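Local coordinates for cell division control protein 11 (Saccharomyces cerevisiae, PDB 5AR1) that is a septin GTPase-family subunit that assembles into the cortical filament collar at the yeast mother-bud neck and takes part in cytokinesis, at residues Ile26-Val30 / Leu281-Lys285; Gln118-Ile122 / Gly138-Cys142; Val169-Pro173 / Pro203-Phe207; Lys190-Met194 / Leu228-Ala232. All coordinates share one frame; numbering follows the deposited sequence.

In the fold
All four contacts lie in the septin GTPase domain and join elements around its central sheet. Interactions 1, 2 and 3 touch one another: Thr29 O lies 2.9 Å from His141 N, probably a hydrogen bond from the chain just before strand 142-147 to strand 28-34, and Leu284 and Asp283 of interaction 1 pack on Tyr205 of interaction 3. Interaction 3 in turn meets interaction 4 through Phe207 and Phe231, whose CZ atoms are 3.4 Å apart. Interactions 1 and 4 are on opposite sides of the chain's centre, about 23 Å apart between centres. Interaction 4 comes nearest the presumed GTP site: the side chains of Ala232 and Ser178 are about 4 Å apart.

Interaction 1: residues Ile26-Val30 / Leu281-Lys285; sequences ITFTV and LHDLK
The Phe28 ring carries Leu281 over one face: CG of Leu281 stands 3.5 Å from the ring centroid and only 6° off its normal, a CH-pi contact, while Leu281 CD1 reaches Phe28 CZ at 3.4 Å. At the edge of the same ring, near its plane, lies the backbone N of Lys285, and Leu284 CD1 approaches obliquely. The His282 ring is met at its edge, in plane, by Ile26 CG2, 3.7 Å from His282 CE1. With CG swung opposite the backbone N (chi1 -176°), Phe28 projects its ring from the strand at the helix surface. This is alpha/beta packing in the septin G domain: residues 281-285 of helix 274-290 cross residues 28-30 of the central strand at 85°, the axes of these short segments 9.4 Å apart. His141, just before strand 142-147, also meets the Phe28 ring. Replacing Phe28 by an alanine would probably leave Leu281 without its aromatic partner and open a gap between helix and sheet. Further out, the Lys285 chain, bent at two of its bonds, lets NZ donate a 2.8 Å hydrogen bond to Thr27 O, almost in line with that carbonyl, and NZ also lies beside Ile26 CG2 at 3.6 Å.

Interaction 2: residues Gln118-Ile122 / Gly138-Cys142; sequences QYDEI and GRVHC
Arg139, in the loop that leads into strand 142-147, lies against Gln118, Tyr119 and Ile122 on one flank of helix 109-125. Its backbone passes closest to the helix at Gln118, where CB of Gln118 meets CA of Arg139 at 3.7 Å and CB of Arg139 at 3.9 Å. From there the arginine side chain, bent at chi2 (118°), runs along the helix toward its next turn. Ile122 sits over one face of the guanidinium: CG2 touches NH1 of Arg139 at 3.5 Å, and CD1 reaches NH2 of Arg139 at 3.4 Å. Ile122 can span both nitrogens because its CG1 branch lies opposite the backbone N (chi1 152°), carrying CD1 along the group. The edge of the guanidinium is turned to Tyr119, whose CD1 is 4.1 Å from Arg139 NH1, with the ring and guanidinium planes 66° apart. In the septin G domain this contact joins the helix to the chain that returns, after a connection only partly modelled, to enter the central sheet beside strand 28-34. Tyr293 of helix 292-300 makes a cation-pi contact with Arg139 and also touches Tyr119 and Ile122, so the charged group is bordered by aromatic and aliphatic surface from two helices. Tyr119 reaches past Arg139 toward the chain at Val140 and Leu168. Its OH makes a weak hydrogen bond to Leu168 O, and it lies 3.8 Å from Val140 O.

Interaction 3: residues Val169-Pro173 / Pro203-Phe207; sequences VNIIP and PIYNF
Where the two backbones meet, Ile171 lies opposite Ile204 and Asn170 opposite Tyr205, and Tyr205 N gives Ile171 O a hydrogen bond of 2.8 Å, nearly straight at the hydrogen though the donor is tilted 30° from the carbonyl plane. Ile204 CA also approaches that oxygen, at 3.4 Å, in a CA-H...O contact. Side chains fill in around this link. Ile204 packs in two directions: its CD1 meets Ile171 CG2 at 3.8 Å, the two side chains nearly perpendicular, and its CG1 meets Pro173 CD at 3.7 Å. Ile172 runs alongside Tyr205, with Ile172 CG2 3.7 Å from Tyr205 CB. Tyr205 CG is placed opposite the backbone N (chi1 -176°), which sends the ring back along the strand toward Asn170. There Asn170 OD1 sits at the ring edge, 3.2 Å from Tyr205 CD1, with amide and ring planes 59° apart. The ND2 of Asn170 is hydrogen-bonded to His141 O, and helix 274-290 borders the tyrosine through Asp283 and Leu284. Strand 171-175 is outermost in the main sheet, with strand 142-147 on its inner side. Segment 203-207 follows helix 183-199 and runs past the outer side, probably in the place of the sixth strand of Ras-like GTPases. The one hydrogen bond between the segments thus gives the carbonyl of the buried Ile171 a partner, and the rest of the contact is van der Waals, apolar around Ile204 and Ile172, with the Asn170 amide set against the Tyr205 ring edge.

Interaction 4: residues Lys190-Met194 / Leu228-Ala232; sequences KKLIM and LLPFA
Lys190 starts with CG opposite its carbonyl carbon (chi1 -82°) and then runs out fully extended, antiparallel alongside the Pro230 ring, so that its tip reaches the backbone beyond. Met194, one turn later, begins the same way but bends at chi2 and chi3, which folds SD back to lie 3.9 Å from Pro230 CD. Ile193 CG2 presses on Pro230 CG, another corner of the ring, at 3.5 Å, so the proline, preceded by a cis peptide bond, rests against three side chains of one helix flank. Its CD is touched from the lysine side too, by Lys190 CG at 3.8 Å. At the tip, Lys190 NZ donates a 2.8 Å hydrogen bond to Leu228 O, with the nitrogen 31° from the carbonyl plane, and NZ has a second acceptor in Tyr240 O. Were Lys190 an alanine, the Leu228 and Tyr240 carbonyls would probably both lose this donor, and the proline ring the aliphatic stem beside it. The contact fastens helix 183-199 to the loop after helix 218-228, which continues into the chain where Ala232 touches Ser178 of the G4 motif; this probably places it beside the guanine-binding side of the pocket, as in other P-loop GTPases.

Interaction 1: residues Ile26-Val30 / Leu281-Lys285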
loop_
_atom_site.group_PDB
_atom_site.type_symbol
_atom_site.label_atom_id
_atom_site.label_comp_id
_atom_site.label_asym_id
_atom_site.label_seq_id
_atom_site.Cartn_x
_atom_site.Cartn_y
_atom_site.Cartn_z
ATOM N N ILE A 26 -5.442 -19.238 4.524
ATOM C CA ILE A 26 -4.314 -18.339 4.280
ATOM C C ILE A 26 -4.661 -16.893 4.703
ATOM O O ILE A 26 -5.337 -16.165 3.967
ATOM C CB ILE A 26 -3.775 -18.438 2.813
ATOM C CG1 ILE A 26 -3.463 -19.907 2.419
ATOM C CG2 ILE A 26 -2.547 -17.527 2.595
ATOM C CD1 ILE A 26 -3.449 -20.191 0.869
ATOM N N THR A 27 -4.183 -16.494 5.897
ATOM C CA THR A 27 -4.390 -15.161 6.474
ATOM C C THR A 27 -3.507 -14.132 5.784
ATOM O O THR A 27 -2.404 -14.463 5.345
ATOM C CB THR A 27 -4.069 -15.157 7.981
ATOM O OG1 THR A 27 -2.738 -15.644 8.189
ATOM C CG2 THR A 27 -5.081 -15.946 8.814
ATOM N N PHE A 28 -3.974 -12.877 5.731
ATOM C CA PHE A 28 -3.229 -11.766 5.149
ATOM C C PHE A 28 -3.453 -10.482 5.938
ATOM O O PHE A 28 -4.594 -10.154 6.259
ATOM C CB PHE A 28 -3.597 -11.567 3.674
ATOM C CG PHE A 28 -2.771 -10.498 3.007
ATOM C CD1 PHE A 28 -3.173 -9.163 3.032
ATOM C CD2 PHE A 28 -1.587 -10.818 2.355
ATOM C CE1 PHE A 28 -2.392 -8.161 2.429
ATOM C CE2 PHE A 28 -0.820 -9.818 1.729
ATOM C CZ PHE A 28 -1.225 -8.495 1.776
ATOM N N THR A 29 -2.365 -9.733 6.201
ATOM C CA THR A 29 -2.406 -8.474 6.946
ATOM C C THR A 29 -2.129 -7.269 6.045
ATOM O O THR A 29 -1.046 -7.153 5.462
ATOM C CB THR A 29 -1.484 -8.515 8.184
ATOM O OG1 THR A 29 -1.580 -9.783 8.852
ATOM C CG2 THR A 29 -1.781 -7.389 9.161
ATOM N N VAL A 30 -3.117 -6.370 5.948
ATOM C CA VAL A 30 -3.034 -5.130 5.176
ATOM C C VAL A 30 -3.410 -3.938 6.076
ATOM O O VAL A 30 -4.449 -3.971 6.731
ATOM C CB VAL A 30 -3.805 -5.188 3.823
ATOM C CG1 VAL A 30 -5.302 -5.420 4.014
ATOM C CG2 VAL A 30 -3.542 -3.952 2.976
ATOM N N LEU A 281 -1.212 -10.289 -3.501
ATOM C CA LEU A 281 -1.261 -10.383 -2.055
ATOM C C LEU A 281 -0.209 -11.416 -1.618
ATOM O O LEU A 281 0.563 -11.158 -0.690
ATOM C CB LEU A 281 -2.685 -10.780 -1.651
ATOM C CG LEU A 281 -3.503 -9.822 -0.772
ATOM C CD1 LEU A 281 -3.186 -8.395 -1.025
ATOM C CD2 LEU A 281 -4.971 -10.034 -0.990
ATOM N N HIS A 282 -0.087 -12.517 -2.396
ATOM C CA HIS A 282 0.921 -13.553 -2.191
ATOM C C HIS A 282 2.317 -13.027 -2.474
ATOM O O HIS A 282 3.254 -13.497 -1.851
ATOM C CB HIS A 282 0.625 -14.784 -3.048
ATOM C CG HIS A 282 -0.290 -15.772 -2.390
ATOM N ND1 HIS A 282 -0.445 -15.817 -1.013
ATOM C CD2 HIS A 282 -1.039 -16.754 -2.945
ATOM C CE1 HIS A 282 -1.292 -16.806 -0.784
ATOM N NE2 HIS A 282 -1.669 -17.404 -1.915
ATOM N N ASP A 283 2.467 -12.031 -3.384
ATOM C CA ASP A 283 3.792 -11.458 -3.620
ATOM C C ASP A 283 4.180 -10.462 -2.505
ATOM O O ASP A 283 5.351 -10.382 -2.164
ATOM C CB ASP A 283 3.951 -10.873 -5.031
ATOM C CG ASP A 283 3.950 -11.894 -6.178
ATOM O OD1 ASP A 283 4.138 -13.109 -5.906
ATOM O OD2 ASP A 283 3.779 -11.476 -7.351
ATOM N N LEU A 284 3.203 -9.758 -1.900
ATOM C CA LEU A 284 3.441 -8.811 -0.812
ATOM C C LEU A 284 3.662 -9.611 0.463
ATOM O O LEU A 284 4.410 -9.174 1.351
ATOM C CB LEU A 284 2.233 -7.880 -0.605
ATOM C CG LEU A 284 1.767 -7.031 -1.768
ATOM C CD1 LEU A 284 0.275 -6.856 -1.734
ATOM C CD2 LEU A 284 2.434 -5.682 -1.758
ATOM N N LYS A 285 2.981 -10.768 0.583
ATOM C CA LYS A 285 3.124 -11.625 1.764
ATOM C C LYS A 285 4.540 -12.154 1.709
ATOM O O LYS A 285 5.280 -11.963 2.654
ATOM C CB LYS A 285 2.104 -12.776 1.733
ATOM C CG LYS A 285 1.743 -13.349 3.078
ATOM C CD LYS A 285 1.868 -14.866 3.077
ATOM C CE LYS A 285 1.424 -15.480 4.385
ATOM N NZ LYS A 285 -0.046 -15.729 4.417
#

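Interaction 2: residues Gln118-Ile122 / Gly138-Cys142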
loop_
_atom_site.group_PDB
_atom_site.type_symbol
_atom_site.label_atom_id
_atom_site.label_comp_id
_atom_site.label_asym_id
_atom_site.label_seq_id
_atom_site.Cartn_x
_atom_site.Cartn_y
_atom_site.Cartn_z
ATOM N N GLN A 118 5.821 -6.350 15.354
ATOM C CA GLN A 118 5.317 -7.563 14.735
ATOM C C GLN A 118 6.494 -8.386 14.217
ATOM O O GLN A 118 6.517 -9.607 14.399
ATOM C CB GLN A 118 4.340 -7.211 13.610
ATOM C CG GLN A 118 2.998 -6.680 14.113
ATOM C CD GLN A 118 2.288 -7.646 15.020
ATOM O OE1 GLN A 118 2.257 -8.863 14.791
ATOM N NE2 GLN A 118 1.710 -7.117 16.077
ATOM N N TYR A 119 7.498 -7.687 13.629
ATOM C CA TYR A 119 8.741 -8.262 13.120
ATOM C C TYR A 119 9.615 -8.683 14.295
ATOM O O TYR A 119 10.436 -9.584 14.140
ATOM C CB TYR A 119 9.511 -7.273 12.227
ATOM C CG TYR A 119 8.942 -7.036 10.845
ATOM C CD1 TYR A 119 9.246 -7.887 9.787
ATOM C CD2 TYR A 119 8.190 -5.899 10.564
ATOM C CE1 TYR A 119 8.766 -7.643 8.500
ATOM C CE2 TYR A 119 7.689 -5.655 9.288
ATOM C CZ TYR A 119 7.992 -6.522 8.256
ATOM O OH TYR A 119 7.499 -6.276 7.002
ATOM N N ASP A 120 9.444 -8.039 15.467
ATOM C CA ASP A 120 10.182 -8.385 16.691
ATOM C C ASP A 120 9.706 -9.710 17.285
ATOM O O ASP A 120 10.547 -10.529 17.653
ATOM C CB ASP A 120 10.112 -7.260 17.747
ATOM C CG ASP A 120 11.120 -6.132 17.561
ATOM O OD1 ASP A 120 12.272 -6.420 17.149
ATOM O OD2 ASP A 120 10.769 -4.965 17.857
ATOM N N GLU A 121 8.370 -9.935 17.343
ATOM C CA GLU A 121 7.787 -11.157 17.899
ATOM C C GLU A 121 7.990 -12.410 17.008
ATOM O O GLU A 121 7.891 -13.524 17.529
ATOM C CB GLU A 121 6.313 -10.992 18.337
ATOM C CG GLU A 121 5.300 -10.559 17.289
ATOM C CD GLU A 121 3.856 -10.490 17.767
ATOM O OE1 GLU A 121 3.628 -10.184 18.961
ATOM O OE2 GLU A 121 2.949 -10.720 16.933
ATOM N N ILE A 122 8.316 -12.252 15.706
ATOM C CA ILE A 122 8.626 -13.414 14.850
ATOM C C ILE A 122 10.065 -13.821 15.175
ATOM O O ILE A 122 10.295 -14.948 15.617
ATOM C CB ILE A 122 8.338 -13.237 13.312
ATOM C CG1 ILE A 122 9.248 -14.111 12.412
ATOM C CG2 ILE A 122 8.409 -11.810 12.883
ATOM C CD1 ILE A 122 8.723 -15.478 12.087
ATOM N N GLY A 138 1.749 -12.342 12.477
ATOM C CA GLY A 138 0.938 -11.137 12.624
ATOM C C GLY A 138 1.419 -9.892 11.876
ATOM O O GLY A 138 0.725 -8.863 11.876
ATOM N N ARG A 139 2.611 -9.968 11.225
ATOM C CA ARG A 139 3.242 -8.842 10.522
ATOM C C ARG A 139 2.461 -8.375 9.303
ATOM O O ARG A 139 1.793 -9.175 8.652
ATOM C CB ARG A 139 4.730 -9.078 10.175
ATOM C CG ARG A 139 5.236 -10.503 10.247
ATOM C CD ARG A 139 5.702 -10.962 8.889
ATOM N NE ARG A 139 6.109 -12.366 8.903
ATOM C CZ ARG A 139 7.345 -12.785 9.151
ATOM N NH1 ARG A 139 8.311 -11.908 9.408
ATOM N NH2 ARG A 139 7.625 -14.084 9.147
ATOM N N VAL A 140 2.532 -7.049 9.048
ATOM C CA VAL A 140 1.846 -6.308 7.994
ATOM C C VAL A 140 2.554 -6.477 6.639
ATOM O O VAL A 140 3.706 -6.049 6.474
ATOM C CB VAL A 140 1.645 -4.808 8.368
ATOM C CG1 VAL A 140 1.001 -4.035 7.215
ATOM C CG2 VAL A 140 0.807 -4.656 9.628
ATOM N N HIS A 141 1.832 -7.054 5.664
ATOM C CA HIS A 141 2.361 -7.315 4.333
ATOM C C HIS A 141 2.196 -6.175 3.384
ATOM O O HIS A 141 2.883 -6.156 2.358
ATOM C CB HIS A 141 1.729 -8.563 3.719
ATOM C CG HIS A 141 1.533 -9.700 4.669
ATOM N ND1 HIS A 141 0.273 -10.148 5.000
ATOM C CD2 HIS A 141 2.452 -10.443 5.322
ATOM C CE1 HIS A 141 0.463 -11.153 5.833
ATOM N NE2 HIS A 141 1.760 -11.362 6.063
ATOM N N CYS A 142 1.253 -5.248 3.668
ATOM C CA CYS A 142 0.974 -4.124 2.767
ATOM C C CYS A 142 0.465 -2.875 3.460
ATOM O O CYS A 142 -0.465 -2.926 4.258
ATOM C CB CYS A 142 0.026 -4.551 1.650
ATOM S SG CYS A 142 -0.405 -3.222 0.499
#

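Interaction 3: residues Val169-Pro173 / Pro203-Phe207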
loop_
_atom_site.group_PDB
_atom_site.type_symbol
_atom_site.label_atom_id
_atom_site.label_comp_id
_atom_site.label_asym_id
_atom_site.label_seq_id
_atom_site.Cartn_x
_atom_site.Cartn_y
_atom_site.Cartn_z
ATOM N N VAL A 169 7.763 -1.827 5.708
ATOM C CA VAL A 169 6.475 -2.295 5.172
ATOM C C VAL A 169 6.369 -2.015 3.676
ATOM O O VAL A 169 6.984 -1.059 3.213
ATOM C CB VAL A 169 5.270 -1.733 5.995
ATOM C CG1 VAL A 169 5.135 -0.219 5.877
ATOM C CG2 VAL A 169 3.959 -2.419 5.641
ATOM N N ASN A 170 5.605 -2.831 2.916
ATOM C CA ASN A 170 5.411 -2.608 1.465
ATOM C C ASN A 170 4.437 -1.457 1.250
ATOM O O ASN A 170 3.225 -1.686 1.317
ATOM C CB ASN A 170 4.858 -3.870 0.785
ATOM C CG ASN A 170 5.892 -4.895 0.430
ATOM O OD1 ASN A 170 7.043 -4.570 0.116
ATOM N ND2 ASN A 170 5.461 -6.143 0.342
ATOM N N ILE A 171 4.941 -0.223 1.019
ATOM C CA ILE A 171 4.033 0.923 0.852
ATOM C C ILE A 171 3.514 1.041 -0.574
ATOM O O ILE A 171 4.313 1.136 -1.500
ATOM C CB ILE A 171 4.644 2.268 1.383
ATOM C CG1 ILE A 171 4.704 2.261 2.938
ATOM C CG2 ILE A 171 3.864 3.507 0.866
ATOM C CD1 ILE A 171 5.609 3.235 3.547
ATOM N N ILE A 172 2.182 1.056 -0.741
ATOM C CA ILE A 172 1.559 1.264 -2.057
ATOM C C ILE A 172 0.728 2.596 -1.995
ATOM O O ILE A 172 -0.185 2.707 -1.175
ATOM C CB ILE A 172 0.812 0.011 -2.659
ATOM C CG1 ILE A 172 -0.498 -0.332 -1.962
ATOM C CG2 ILE A 172 1.697 -1.236 -2.703
ATOM C CD1 ILE A 172 -1.657 -0.059 -2.826
ATOM N N PRO A 173 1.107 3.664 -2.740
ATOM C CA PRO A 173 0.380 4.947 -2.607
ATOM C C PRO A 173 -1.014 4.982 -3.237
ATOM O O PRO A 173 -1.196 4.508 -4.360
ATOM C CB PRO A 173 1.332 5.955 -3.251
ATOM C CG PRO A 173 2.074 5.168 -4.262
ATOM C CD PRO A 173 2.186 3.762 -3.748
ATOM N N PRO A 203 10.952 4.590 -1.137
ATOM C CA PRO A 203 10.852 3.141 -1.319
ATOM C C PRO A 203 9.410 2.630 -1.222
ATOM O O PRO A 203 8.910 2.313 -0.133
ATOM C CB PRO A 203 11.814 2.588 -0.273
ATOM C CG PRO A 203 11.934 3.652 0.755
ATOM C CD PRO A 203 11.435 4.940 0.217
ATOM N N ILE A 204 8.748 2.571 -2.396
ATOM C CA ILE A 204 7.374 2.153 -2.620
ATOM C C ILE A 204 7.388 0.749 -3.214
ATOM O O ILE A 204 8.392 0.401 -3.836
ATOM C CB ILE A 204 6.778 3.262 -3.555
ATOM C CG1 ILE A 204 5.730 4.068 -2.799
ATOM C CG2 ILE A 204 6.269 2.821 -4.988
ATOM C CD1 ILE A 204 6.314 4.892 -1.663
ATOM N N TYR A 205 6.320 -0.080 -3.012
ATOM C CA TYR A 205 6.254 -1.430 -3.609
ATOM C C TYR A 205 5.887 -1.191 -5.029
ATOM O O TYR A 205 4.770 -0.739 -5.295
ATOM C CB TYR A 205 5.183 -2.317 -2.952
ATOM C CG TYR A 205 5.136 -3.743 -3.470
ATOM C CD1 TYR A 205 5.964 -4.724 -2.941
ATOM C CD2 TYR A 205 4.252 -4.114 -4.481
ATOM C CE1 TYR A 205 5.913 -6.040 -3.392
ATOM C CE2 TYR A 205 4.194 -5.430 -4.947
ATOM C CZ TYR A 205 5.013 -6.396 -4.381
ATOM O OH TYR A 205 4.985 -7.699 -4.822
ATOM N N ASN A 206 6.827 -1.410 -5.945
ATOM C CA ASN A 206 6.535 -1.114 -7.341
ATOM C C ASN A 206 6.281 -2.373 -8.201
ATOM O O ASN A 206 6.713 -2.454 -9.348
ATOM C CB ASN A 206 7.624 -0.227 -7.912
ATOM C CG ASN A 206 7.248 0.343 -9.233
ATOM O OD1 ASN A 206 6.093 0.721 -9.460
ATOM N ND2 ASN A 206 8.188 0.301 -10.160
ATOM N N PHE A 207 5.541 -3.338 -7.649
ATOM C CA PHE A 207 5.168 -4.580 -8.325
ATOM C C PHE A 207 6.394 -5.339 -8.920
ATOM O O PHE A 207 6.434 -5.617 -10.131
ATOM C CB PHE A 207 4.056 -4.304 -9.356
ATOM C CG PHE A 207 2.827 -3.765 -8.667
ATOM C CD1 PHE A 207 1.939 -4.622 -8.027
ATOM C CD2 PHE A 207 2.617 -2.400 -8.556
ATOM C CE1 PHE A 207 0.843 -4.122 -7.329
ATOM C CE2 PHE A 207 1.514 -1.902 -7.863
ATOM C CZ PHE A 207 0.630 -2.765 -7.266
#

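Interaction 4: residues Lys190-Met194 / Leu228-Ala232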
loop_
_atom_site.group_PDB
_atom_site.type_symbol
_atom_site.label_atom_id
_atom_site.label_comp_id
_atom_site.label_asym_id
_atom_site.label_seq_id
_atom_site.Cartn_x
_atom_site.Cartn_y
_atom_site.Cartn_z
ATOM N N LYS A 190 -1.602 12.537 -10.104
ATOM C CA LYS A 190 -0.908 11.271 -10.324
ATOM C C LYS A 190 0.550 11.546 -10.741
ATOM O O LYS A 190 1.462 11.151 -10.012
ATOM C CB LYS A 190 -1.657 10.376 -11.324
ATOM C CG LYS A 190 -2.807 9.587 -10.698
ATOM C CD LYS A 190 -3.097 8.321 -11.497
ATOM C CE LYS A 190 -4.288 7.564 -10.962
ATOM N NZ LYS A 190 -4.539 6.309 -11.721
ATOM N N LYS A 191 0.748 12.344 -11.818
ATOM C CA LYS A 191 2.041 12.779 -12.371
ATOM C C LYS A 191 2.992 13.315 -11.276
ATOM O O LYS A 191 4.133 12.859 -11.195
ATOM C CB LYS A 191 1.801 13.864 -13.452
ATOM C CG LYS A 191 3.038 14.271 -14.266
ATOM C CD LYS A 191 2.906 15.626 -14.950
ATOM C CE LYS A 191 2.295 15.524 -16.336
ATOM N NZ LYS A 191 2.335 16.826 -17.075
ATOM N N LEU A 192 2.510 14.264 -10.440
ATOM C CA LEU A 192 3.292 14.920 -9.392
ATOM C C LEU A 192 3.700 13.956 -8.263
ATOM O O LEU A 192 4.882 13.886 -7.929
ATOM C CB LEU A 192 2.579 16.173 -8.826
ATOM C CG LEU A 192 1.935 17.206 -9.790
ATOM C CD1 LEU A 192 1.284 18.343 -9.012
ATOM C CD2 LEU A 192 2.950 17.810 -10.790
ATOM N N ILE A 193 2.743 13.194 -7.692
ATOM C CA ILE A 193 3.031 12.240 -6.625
ATOM C C ILE A 193 4.144 11.309 -7.089
ATOM O O ILE A 193 5.087 11.059 -6.335
ATOM C CB ILE A 193 1.764 11.472 -6.203
ATOM C CG1 ILE A 193 0.762 12.405 -5.510
ATOM C CG2 ILE A 193 2.121 10.288 -5.290
ATOM C CD1 ILE A 193 -0.683 11.906 -5.555
ATOM N N MET A 194 4.064 10.850 -8.352
ATOM C CA MET A 194 5.079 9.977 -8.923
ATOM C C MET A 194 6.408 10.711 -9.094
ATOM O O MET A 194 7.453 10.129 -8.799
ATOM C CB MET A 194 4.606 9.318 -10.224
ATOM C CG MET A 194 3.443 8.350 -10.042
ATOM S SD MET A 194 3.585 7.166 -8.653
ATOM C CE MET A 194 5.150 6.270 -9.105
ATOM N N LEU A 228 -1.265 2.461 -13.151
ATOM C CA LEU A 228 -2.426 2.918 -12.390
ATOM C C LEU A 228 -2.051 3.655 -11.106
ATOM O O LEU A 228 -2.857 4.422 -10.569
ATOM C CB LEU A 228 -3.385 1.743 -12.128
ATOM C CG LEU A 228 -3.864 0.972 -13.377
ATOM C CD1 LEU A 228 -4.598 -0.296 -12.992
ATOM C CD2 LEU A 228 -4.721 1.830 -14.266
ATOM N N LEU A 229 -0.807 3.455 -10.650
ATOM C CA LEU A 229 -0.221 4.066 -9.456
ATOM C C LEU A 229 -0.073 5.574 -9.590
ATOM O O LEU A 229 0.391 6.031 -10.654
ATOM C CB LEU A 229 1.169 3.459 -9.210
ATOM C CG LEU A 229 1.421 2.678 -7.950
ATOM C CD1 LEU A 229 0.150 2.099 -7.350
ATOM C CD2 LEU A 229 2.428 1.608 -8.213
ATOM N N PRO A 230 -0.377 6.362 -8.516
ATOM C CA PRO A 230 -0.968 5.972 -7.222
ATOM C C PRO A 230 -2.431 5.574 -7.411
ATOM O O PRO A 230 -3.180 6.310 -8.055
ATOM C CB PRO A 230 -0.848 7.254 -6.370
ATOM C CG PRO A 230 0.032 8.171 -7.133
ATOM C CD PRO A 230 -0.208 7.823 -8.567
ATOM N N PHE A 231 -2.835 4.398 -6.891
ATOM C CA PHE A 231 -4.196 3.900 -7.062
ATOM C C PHE A 231 -5.293 4.859 -6.602
ATOM O O PHE A 231 -5.317 5.237 -5.445
ATOM C CB PHE A 231 -4.368 2.530 -6.389
ATOM C CG PHE A 231 -3.536 1.401 -6.955
ATOM C CD1 PHE A 231 -3.324 1.288 -8.329
ATOM C CD2 PHE A 231 -3.033 0.400 -6.123
ATOM C CE1 PHE A 231 -2.577 0.232 -8.850
ATOM C CE2 PHE A 231 -2.283 -0.659 -6.646
ATOM C CZ PHE A 231 -2.057 -0.732 -8.004
ATOM N N ALA A 232 -6.182 5.267 -7.513
ATOM C CA ALA A 232 -7.337 6.093 -7.162
ATOM C C ALA A 232 -8.464 5.071 -7.106
ATOM O O ALA A 232 -9.186 4.864 -8.087
ATOM C CB ALA A 232 -7.591 7.136 -8.239
#